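Local coordinates for protein 3-oxosteroid 1-dehydrogenase (Sterolibacterium denitrificans, PDB 7P18) that probably catalyses the FAD-dependent 1,2-dehydrogenation of 3-oxosteroids, turning them into 3-oxo-Delta(1)-steroids, at residues Arg275-Arg280 / Pro287-Trp292; Trp292-Pro297 / Gly494-Lys499; Ala320-Ser325 / Pro362-Gly367. All coordinates share one frame; numbering follows the deposited sequence.

Contact 1: Arg275-Arg280 / Pro287-Trp292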
# COMPACT_ATOMS: atom_id res chain seq x y z
N ARG A 275 2.35 -13.75 -1.59
CA ARG A 275 2.90 -14.76 -0.63
C ARG A 275 2.92 -16.18 -1.21
O ARG A 275 3.33 -17.10 -0.48
CB ARG A 275 2.14 -14.68 0.68
CG ARG A 275 2.44 -13.43 1.49
CD ARG A 275 3.81 -13.44 2.14
NE ARG A 275 4.26 -12.13 2.67
CZ ARG A 275 5.51 -11.85 3.03
NH1 ARG A 275 6.45 -12.78 2.94
NH2 ARG A 275 5.85 -10.63 3.44
N ASN A 276 2.61 -16.36 -2.50
CA ASN A 276 2.61 -17.69 -3.16
C ASN A 276 3.77 -17.73 -4.14
O ASN A 276 3.68 -17.17 -5.25
CB ASN A 276 1.23 -18.00 -3.77
CG ASN A 276 1.16 -19.37 -4.43
OD1 ASN A 276 2.16 -19.85 -4.95
ND2 ASN A 276 -0.03 -19.95 -4.50
N GLN A 277 4.89 -18.36 -3.73
CA GLN A 277 6.13 -18.34 -4.54
C GLN A 277 5.87 -19.03 -5.88
O GLN A 277 6.44 -18.61 -6.91
CB GLN A 277 7.29 -18.99 -3.76
CG GLN A 277 8.58 -19.00 -4.54
CD GLN A 277 9.18 -17.63 -4.61
OE1 GLN A 277 8.99 -16.84 -3.70
NE2 GLN A 277 9.95 -17.41 -5.64
N GLN A 278 5.07 -20.09 -5.92
CA GLN A 278 4.80 -20.79 -7.22
C GLN A 278 4.10 -19.82 -8.19
O GLN A 278 4.46 -19.73 -9.37
CB GLN A 278 3.94 -22.03 -6.94
CG GLN A 278 3.46 -22.74 -8.20
CD GLN A 278 2.17 -22.16 -8.80
OE1 GLN A 278 1.15 -21.97 -8.12
NE2 GLN A 278 2.20 -21.93 -10.10
N MET A 279 3.10 -19.08 -7.70
CA MET A 279 2.35 -18.12 -8.55
C MET A 279 3.26 -16.95 -8.95
O MET A 279 3.23 -16.56 -10.13
CB MET A 279 1.09 -17.67 -7.82
CG MET A 279 0.03 -18.76 -7.77
SD MET A 279 -1.55 -18.21 -7.09
CE MET A 279 -2.19 -17.30 -8.48
N ARG A 280 4.14 -16.48 -8.04
CA ARG A 280 5.15 -15.45 -8.39
C ARG A 280 5.98 -15.98 -9.54
O ARG A 280 6.18 -15.27 -10.54
CB ARG A 280 6.04 -15.07 -7.20
CG ARG A 280 5.32 -14.46 -6.01
CD ARG A 280 6.35 -14.04 -4.94
NE ARG A 280 7.15 -12.90 -5.37
CZ ARG A 280 6.99 -11.66 -4.90
NH1 ARG A 280 6.09 -11.39 -3.98
NH2 ARG A 280 7.74 -10.68 -5.36
N PRO A 287 14.38 -12.13 -11.12
CA PRO A 287 14.17 -12.96 -9.94
C PRO A 287 13.01 -12.45 -9.09
O PRO A 287 12.77 -11.27 -9.07
CB PRO A 287 15.45 -12.79 -9.12
CG PRO A 287 16.01 -11.47 -9.60
CD PRO A 287 15.61 -11.33 -11.03
N THR A 288 12.36 -13.36 -8.37
CA THR A 288 11.16 -13.06 -7.57
C THR A 288 11.26 -13.84 -6.28
O THR A 288 11.69 -15.00 -6.32
CB THR A 288 9.87 -13.33 -8.35
OG1 THR A 288 8.75 -12.71 -7.70
CG2 THR A 288 9.58 -14.80 -8.55
N ASN A 289 10.90 -13.23 -5.17
CA ASN A 289 10.93 -13.87 -3.86
C ASN A 289 9.87 -13.28 -2.97
O ASN A 289 9.90 -12.05 -2.74
CB ASN A 289 12.34 -13.77 -3.27
CG ASN A 289 12.55 -14.77 -2.17
OD1 ASN A 289 11.68 -14.99 -1.37
ND2 ASN A 289 13.72 -15.40 -2.16
N ALA A 290 8.96 -14.14 -2.48
CA ALA A 290 7.91 -13.74 -1.55
C ALA A 290 8.53 -13.09 -0.30
O ALA A 290 7.88 -12.22 0.28
CB ALA A 290 7.05 -14.93 -1.19
N ALA A 291 9.74 -13.49 0.12
CA ALA A 291 10.39 -12.96 1.34
C ALA A 291 10.58 -11.44 1.21
O ALA A 291 10.71 -10.79 2.23
CB ALA A 291 11.74 -13.63 1.56
N TRP A 292 10.65 -10.91 -0.01
CA TRP A 292 10.93 -9.47 -0.22
C TRP A 292 9.65 -8.63 -0.00
O TRP A 292 9.77 -7.38 0.05
CB TRP A 292 11.49 -9.23 -1.60
CG TRP A 292 12.76 -9.96 -1.88
CD1 TRP A 292 13.62 -10.51 -0.97
CD2 TRP A 292 13.27 -10.26 -3.17
NE1 TRP A 292 14.64 -11.12 -1.62
CE2 TRP A 292 14.46 -11.01 -2.96
CE3 TRP A 292 12.85 -10.03 -4.49
CZ2 TRP A 292 15.23 -11.46 -4.01
CZ3 TRP A 292 13.64 -10.45 -5.52
CH2 TRP A 292 14.80 -11.16 -5.29
O HOH W 1 8.68 -11.25 3.95
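A290, R280 and T288 carry this contact, in which the start of helix 277-283 is tied to the loop that follows it. The methyl CB of A290 rests against the aliphatic part of R280, 3.9 Å from CD, while its backbone N donates to Q277 OE1 at 3.0 Å along a nearly straight line (168°) in the plane of the side-chain carbonyl. The other end of that carboxamide is engaged too: Q277 NE2 donates to T288 O at 3.0 Å. With the oxygen accepting and the nitrogen donating, the two bonds fix which way round the amide is turned; NE2 also reaches E281 OE2, one helical turn on.

R280 meets T288 at its polar end. NE donates to T288 OG1 at 2.8 Å, with the hydroxyl oxygen close to the guanidinium plane, and NH2 adds a weak bond to the same oxygen. With OG1 anti to the T288 backbone N (chi1 -165°), the hydroxyl is set toward R280 NE. Above the guanidinium, over its centre, stands N289 O, 3.6 Å from the plane. NH1 faces elsewhere, forming a salt bridge with D495 OD2 and a hydrogen bond to E274 O. An alanine at R280 would probably leave D495 without its positive partner and T288 OG1 without its donors, freeing the threonine hydroxyl to turn.

The case illustrates how helix side chains can bind both backbone and side-chain atoms of the segment that follows. N276 OD1 caps the helix by accepting from M279 N at 3.0 Å, and in the loop N289 OD1 accepts from A291 N in an Asx turn. On the outer part of the chain, N276 and M279 touch helix 302-309, and R280 reaches strand 486-502 through D495.

Contact 2: Trp292-Pro297 / Gly494-Lys499. With FAD (flavin-adenine dinucleotide), chain C.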
# COMPACT_ATOMS: atom_id res chain seq x y z
N TRP A 292 10.65 -10.91 -0.01
CA TRP A 292 10.93 -9.47 -0.22
C TRP A 292 9.65 -8.63 -0.00
O TRP A 292 9.77 -7.38 0.05
CB TRP A 292 11.49 -9.23 -1.60
CG TRP A 292 12.76 -9.96 -1.88
CD1 TRP A 292 13.62 -10.51 -0.97
CD2 TRP A 292 13.27 -10.26 -3.17
NE1 TRP A 292 14.64 -11.12 -1.62
CE2 TRP A 292 14.46 -11.01 -2.96
CE3 TRP A 292 12.85 -10.03 -4.49
CZ2 TRP A 292 15.23 -11.46 -4.01
CZ3 TRP A 292 13.64 -10.45 -5.52
CH2 TRP A 292 14.80 -11.16 -5.29
N SER A 293 8.50 -9.27 0.14
CA SER A 293 7.21 -8.57 0.28
C SER A 293 7.15 -7.85 1.62
O SER A 293 7.73 -8.35 2.59
CB SER A 293 6.04 -9.52 0.09
OG SER A 293 4.80 -8.79 0.04
N ALA A 294 6.38 -6.74 1.66
CA ALA A 294 6.07 -5.93 2.86
C ALA A 294 4.72 -6.33 3.44
O ALA A 294 4.32 -5.75 4.42
CB ALA A 294 6.10 -4.47 2.48
N THR A 295 4.03 -7.31 2.87
CA THR A 295 2.65 -7.67 3.23
C THR A 295 2.62 -8.64 4.40
O THR A 295 3.64 -9.30 4.71
CB THR A 295 1.92 -8.32 2.06
OG1 THR A 295 2.65 -9.50 1.67
CG2 THR A 295 1.81 -7.37 0.87
N PRO A 296 1.44 -8.82 5.02
CA PRO A 296 1.23 -9.94 5.92
C PRO A 296 1.32 -11.29 5.21
O PRO A 296 1.56 -11.38 4.01
CB PRO A 296 -0.16 -9.68 6.52
CG PRO A 296 -0.38 -8.20 6.30
CD PRO A 296 0.31 -7.90 5.00
N PRO A 297 1.18 -12.42 5.95
CA PRO A 297 1.53 -13.73 5.39
C PRO A 297 0.58 -14.38 4.36
O PRO A 297 1.01 -15.30 3.71
CB PRO A 297 1.58 -14.61 6.66
CG PRO A 297 1.74 -13.65 7.80
CD PRO A 297 0.92 -12.45 7.40
N GLY A 494 10.88 -5.43 -3.51
CA GLY A 494 9.72 -5.76 -2.68
C GLY A 494 8.39 -5.38 -3.34
O GLY A 494 8.39 -4.95 -4.50
N ASP A 495 7.32 -5.58 -2.61
CA ASP A 495 5.94 -5.30 -3.06
C ASP A 495 5.07 -5.06 -1.84
O ASP A 495 5.42 -5.47 -0.73
CB ASP A 495 5.41 -6.46 -3.92
CG ASP A 495 5.20 -7.72 -3.10
OD1 ASP A 495 4.27 -7.74 -2.26
OD2 ASP A 495 6.09 -8.61 -3.23
N ILE A 496 3.95 -4.41 -2.07
CA ILE A 496 2.83 -4.25 -1.13
C ILE A 496 1.62 -5.04 -1.65
O ILE A 496 0.50 -4.76 -1.21
CB ILE A 496 2.57 -2.74 -0.92
CG1 ILE A 496 2.14 -2.01 -2.20
CG2 ILE A 496 3.82 -2.11 -0.33
CD1 ILE A 496 1.92 -0.49 -2.01
N GLY A 497 1.86 -6.07 -2.44
CA GLY A 497 0.79 -6.89 -3.06
C GLY A 497 1.04 -7.05 -4.54
O GLY A 497 1.78 -6.26 -5.11
N THR A 498 0.39 -8.04 -5.17
CA THR A 498 0.33 -8.16 -6.63
C THR A 498 -0.73 -7.18 -7.18
O THR A 498 -1.65 -6.77 -6.45
CB THR A 498 0.12 -9.63 -7.01
OG1 THR A 498 -0.95 -10.08 -6.17
CG2 THR A 498 1.39 -10.41 -6.74
N LYS A 499 -0.57 -6.79 -8.43
CA LYS A 499 -1.34 -5.71 -9.11
C LYS A 499 -2.34 -6.28 -10.13
O LYS A 499 -3.34 -5.60 -10.45
CB LYS A 499 -0.34 -4.81 -9.84
CG LYS A 499 -0.83 -3.44 -10.28
CD LYS A 499 0.19 -2.68 -11.13
CE LYS A 499 0.08 -1.17 -11.04
NZ LYS A 499 -1.30 -0.67 -11.30
PA FAD C . -5.82 -7.12 2.00
O1A FAD C . -5.93 -5.79 2.65
O2A FAD C . -4.49 -7.78 2.22
O5B FAD C . -7.00 -8.02 2.56
C5B FAD C . -7.15 -9.37 2.06
C4B FAD C . -7.63 -10.23 3.18
O4B FAD C . -8.11 -11.49 2.64
C3B FAD C . -6.57 -10.60 4.25
O3B FAD C . -7.05 -10.34 5.56
C2B FAD C . -6.31 -12.09 4.00
O2B FAD C . -5.82 -12.77 5.14
C1B FAD C . -7.67 -12.55 3.45
N9A FAD C . -7.63 -13.79 2.67
C8A FAD C . -6.64 -14.26 1.86
N7A FAD C . -6.90 -15.48 1.39
C5A FAD C . -8.15 -15.79 1.90
C6A FAD C . -8.99 -16.92 1.77
N6A FAD C . -8.65 -18.03 1.11
N1A FAD C . -10.18 -16.89 2.42
C2A FAD C . -10.50 -15.79 3.11
N3A FAD C . -9.76 -14.71 3.37
C4A FAD C . -8.60 -14.76 2.70
N1 FAD C . -2.14 1.33 -0.63
C2 FAD C . -2.82 2.49 -0.71
O2 FAD C . -3.62 2.70 -1.65
N3 FAD C . -2.70 3.45 0.22
C4 FAD C . -1.68 3.44 1.15
O4 FAD C . -1.69 4.29 2.03
C4X FAD C . -0.90 2.26 1.26
N5 FAD C . 0.06 2.20 2.17
C5X FAD C . 0.73 1.01 2.30
C6 FAD C . 1.70 0.88 3.32
C7 FAD C . 2.32 -0.34 3.59
C7M FAD C . 3.33 -0.46 4.71
C8 FAD C . 1.93 -1.47 2.86
C8M FAD C . 2.56 -2.82 3.15
C9 FAD C . 1.05 -1.34 1.80
C9A FAD C . 0.39 -0.13 1.53
N10 FAD C . -0.52 0.03 0.47
C10 FAD C . -1.23 1.22 0.32
C1' FAD C . -0.96 -1.13 -0.32
C2' FAD C . -2.27 -1.69 0.27
O2' FAD C . -2.17 -1.99 1.66
C3' FAD C . -2.77 -2.94 -0.48
O3' FAD C . -2.57 -2.83 -1.89
C4' FAD C . -4.22 -3.23 -0.15
O4' FAD C . -4.34 -3.29 1.27
C5' FAD C . -4.76 -4.49 -0.77
O5' FAD C . -6.10 -4.65 -0.26
P FAD C . -6.89 -6.01 -0.50
O1P FAD C . -8.17 -5.76 0.19
O2P FAD C . -6.83 -6.47 -1.89
O3P FAD C . -6.05 -7.08 0.39
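S293 OG donates to D495 OD1 at 2.6 Å, meeting the carboxylate on its syn side and 30° out of its plane. The same oxygen accepts from G497 N at 2.9 Å through its anti lone pair, the two donors arriving from opposite faces of the plane, so the carboxylate is gripped at one atom by the loop and by the corner residue two places on. The R280 charge beside OD2 would be expected to favour the ionised acid. A backbone bond completes the polar set: A294 N donates to D495 O at 2.9 Å. S293 OG also accepts from T295 N.

These local bonds define two small motifs, an ST turn at S293 and an Asx turn at D495, the latter set where strand 486-502 turns a corner at I496 and G497. In this FAD-binding fold of the FAD-dependent oxidoreductase 2 family, the corner lies beside the flavin, and residues 292-295 and 494-497 run 31° apart in their end-to-end directions.

Apolar and close backbone packing fills the rest. T295 CG2, placed anti to its carbonyl carbon, lies 3.4 Å from I496 C, and A294 CB approaches I496 CG2 at 4.3 Å. W292 O sits 3.2 Å from G494 CA, and a side chain on that glycine would run into the carbonyl oxygen; at G497 the backbone angles would jam one against I496 O.

Contacts with the cofactor come from both segments. I496 CD1 comes within 3.4 Å of FAD C1', where the ribityl chain leaves the ring system, and its CG2 lies beside C9. A294 contributes its carbonyl oxygen, 3.6 Å from the flavin methyl C8M.

Contact 3: Ala320-Ser325 / Pro362-Gly367. With ANB (androsta-1,4-diene-3,17-dione), chain D.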
# COMPACT_ATOMS: atom_id res chain seq x y z
N ALA A 320 3.41 -6.27 -10.11
CA ALA A 320 3.17 -6.16 -8.67
C ALA A 320 3.20 -4.68 -8.31
O ALA A 320 3.77 -3.85 -9.08
CB ALA A 320 4.17 -6.97 -7.86
N TRP A 321 2.66 -4.37 -7.15
CA TRP A 321 2.79 -3.03 -6.56
C TRP A 321 4.19 -2.95 -5.94
O TRP A 321 4.32 -3.14 -4.72
CB TRP A 321 1.67 -2.77 -5.56
CG TRP A 321 0.25 -2.83 -6.06
CD1 TRP A 321 -0.69 -3.75 -5.71
CD2 TRP A 321 -0.46 -1.81 -6.78
NE1 TRP A 321 -1.92 -3.40 -6.21
CE2 TRP A 321 -1.80 -2.24 -6.92
CE3 TRP A 321 -0.08 -0.64 -7.41
CZ2 TRP A 321 -2.76 -1.47 -7.56
CZ3 TRP A 321 -1.02 0.12 -8.06
CH2 TRP A 321 -2.35 -0.30 -8.14
N TRP A 322 5.21 -2.74 -6.76
CA TRP A 322 6.63 -2.81 -6.30
C TRP A 322 6.85 -1.77 -5.19
O TRP A 322 6.23 -0.65 -5.21
CB TRP A 322 7.64 -2.61 -7.42
CG TRP A 322 7.41 -3.44 -8.64
CD1 TRP A 322 7.10 -2.99 -9.89
CD2 TRP A 322 7.52 -4.88 -8.74
NE1 TRP A 322 6.99 -4.05 -10.75
CE2 TRP A 322 7.19 -5.22 -10.06
CE3 TRP A 322 7.80 -5.90 -7.83
CZ2 TRP A 322 7.20 -6.54 -10.52
CZ3 TRP A 322 7.74 -7.22 -8.26
CH2 TRP A 322 7.47 -7.52 -9.60
N VAL A 323 7.71 -2.11 -4.23
CA VAL A 323 8.35 -1.12 -3.32
C VAL A 323 9.77 -1.62 -3.05
O VAL A 323 9.95 -2.81 -2.78
CB VAL A 323 7.53 -0.89 -2.04
CG1 VAL A 323 7.44 -2.08 -1.10
CG2 VAL A 323 7.98 0.34 -1.27
N PRO A 324 10.80 -0.75 -3.02
CA PRO A 324 12.11 -1.14 -2.51
C PRO A 324 11.90 -1.54 -1.05
O PRO A 324 11.24 -0.85 -0.33
CB PRO A 324 13.00 0.11 -2.65
CG PRO A 324 12.04 1.26 -2.81
CD PRO A 324 10.80 0.65 -3.47
N SER A 325 12.47 -2.68 -0.61
CA SER A 325 12.20 -3.19 0.75
C SER A 325 13.50 -3.67 1.42
O SER A 325 14.47 -4.00 0.70
CB SER A 325 11.16 -4.30 0.78
OG SER A 325 11.73 -5.49 0.26
N PRO A 362 8.43 7.56 -7.58
CA PRO A 362 7.39 6.75 -6.96
C PRO A 362 7.85 5.29 -6.90
O PRO A 362 8.54 4.84 -7.82
CB PRO A 362 6.18 6.91 -7.89
CG PRO A 362 6.42 8.29 -8.52
CD PRO A 362 7.93 8.36 -8.72
N TYR A 363 7.43 4.58 -5.84
CA TYR A 363 7.92 3.20 -5.54
C TYR A 363 7.56 2.23 -6.67
O TYR A 363 8.39 1.32 -6.93
CB TYR A 363 7.43 2.70 -4.18
CG TYR A 363 6.10 3.24 -3.72
CD1 TYR A 363 6.03 4.51 -3.17
CD2 TYR A 363 4.95 2.49 -3.77
CE1 TYR A 363 4.84 5.03 -2.70
CE2 TYR A 363 3.74 3.01 -3.31
CZ TYR A 363 3.67 4.29 -2.80
OH TYR A 363 2.49 4.86 -2.37
N LEU A 364 6.40 2.34 -7.32
CA LEU A 364 6.06 1.41 -8.42
C LEU A 364 7.10 1.47 -9.53
O LEU A 364 7.65 0.42 -9.94
CB LEU A 364 4.66 1.73 -8.96
CG LEU A 364 4.20 0.86 -10.12
CD1 LEU A 364 3.94 -0.56 -9.69
CD2 LEU A 364 2.94 1.42 -10.76
N GLU A 365 7.41 2.68 -9.99
CA GLU A 365 8.37 2.89 -11.10
C GLU A 365 9.78 2.54 -10.63
O GLU A 365 10.56 2.08 -11.48
CB GLU A 365 8.26 4.32 -11.61
CG GLU A 365 7.07 4.49 -12.57
CD GLU A 365 5.73 4.61 -11.92
OE1 GLU A 365 5.71 4.99 -10.74
OE2 GLU A 365 4.69 4.31 -12.61
N PHE A 366 10.09 2.75 -9.34
CA PHE A 366 11.41 2.38 -8.77
C PHE A 366 11.62 0.86 -8.93
O PHE A 366 12.66 0.45 -9.46
CB PHE A 366 11.49 2.89 -7.34
CG PHE A 366 12.86 2.74 -6.72
CD1 PHE A 366 13.29 1.49 -6.32
CD2 PHE A 366 13.65 3.85 -6.45
CE1 PHE A 366 14.53 1.32 -5.76
CE2 PHE A 366 14.88 3.69 -5.84
CZ PHE A 366 15.32 2.42 -5.48
N GLY A 367 10.68 0.03 -8.45
CA GLY A 367 10.71 -1.44 -8.64
C GLY A 367 10.86 -1.81 -10.10
O GLY A 367 11.77 -2.63 -10.44
C1 ANB D . 2.16 4.21 0.92
C10 ANB D . 2.17 5.54 1.59
C11 ANB D . 3.56 4.58 3.58
C12 ANB D . 3.90 4.64 5.08
C13 ANB D . 4.01 6.07 5.55
C14 ANB D . 2.66 6.76 5.29
C15 ANB D . 2.74 8.06 6.09
C16 ANB D . 3.53 7.66 7.36
C17 ANB D . 4.16 6.32 7.05
C18 ANB D . 5.21 6.81 4.92
C19 ANB D . 3.34 6.35 0.97
C2 ANB D . 1.43 3.92 -0.16
C3 ANB D . 0.35 4.81 -0.59
C4 ANB D . 0.03 5.86 0.36
C5 ANB D . 0.87 6.27 1.32
C6 ANB D . 0.60 7.52 2.10
C7 ANB D . 0.89 7.39 3.59
C8 ANB D . 2.28 6.81 3.81
C9 ANB D . 2.34 5.41 3.16
O1 ANB D . -0.26 4.65 -1.66
O2 ANB D . 4.70 5.60 7.85
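W322 and G367 meet where the first turn of helix 363-377 lies across strand 320-326 of the antiparallel sheet; the axes of segments 320-325 and 363-367 are 82° apart and 5.9 Å at closest approach. W322 CB is 3.5 Å from G367 CA, and this intimacy depends on the missing side chain, since a CB on the glycine would collide with the tryptophan CB. Alongside, L364 O comes to the edge of the indole, nearest CD1.

Other side chains spread the packing to both sides. P324 CG lies over one face of the F366 ring in a CH-pi contact, 4.1 Å from the centroid and 26° off the normal. V323 CG2 touches Y363 CB at 3.8 Å, and W322 O sits at the edge of the tyrosine ring, near its plane. L364 CD1 approaches W322 CD1 at 4.0 Å.

Y363 belongs to both the interface and the steroid pocket: it extends its ring to the dienone ring of androsta-1,4-diene-3,17-dione, where CZ lies 3.5 Å from C2. Its hydroxyl is hydrogen-bonded to Y118 OH, and F338 and Y536 meet its ring edge-to-face. Strand-helix packing here is consistent with positioning a ligand-contacting tyrosine.

Farther out, the neighbouring strand 486-502 holds the strand by backbone bonds from W321 to I496 and G497, and from V323 to G494. Y371, a turn beyond G367 on the helix, meets the W322 indole with planes at about 50°. W321 is the centre of an inverse gamma turn, in which W322 N donates weakly to A320 O; that oxygen also lies 3.4 Å from L364 CD1 and 3.5 Å above the W322 ring plane, offset toward the rim.

Overall arrangement
Followed from the N terminus, the chain closes contact 1 first, a short loop of six residues between its segments that brings the residues after helix 277-283 back onto the helix start. W292 ends that contact and opens contact 2, whose partner comes nearly two hundred residues later on strand 486-502. Contact 3 falls wholly within this long excursion and sets helix 363-377 on strand 320-326, a sheet neighbour of strand 486-502. None of the three cross. The salt bridge R280-D495 joins contacts 1 and 2, and a probable hydrogen bond from S325 OG to W292 O joins both with contact 3; contacts 2 and 3 reach the flavin and the steroid respectively.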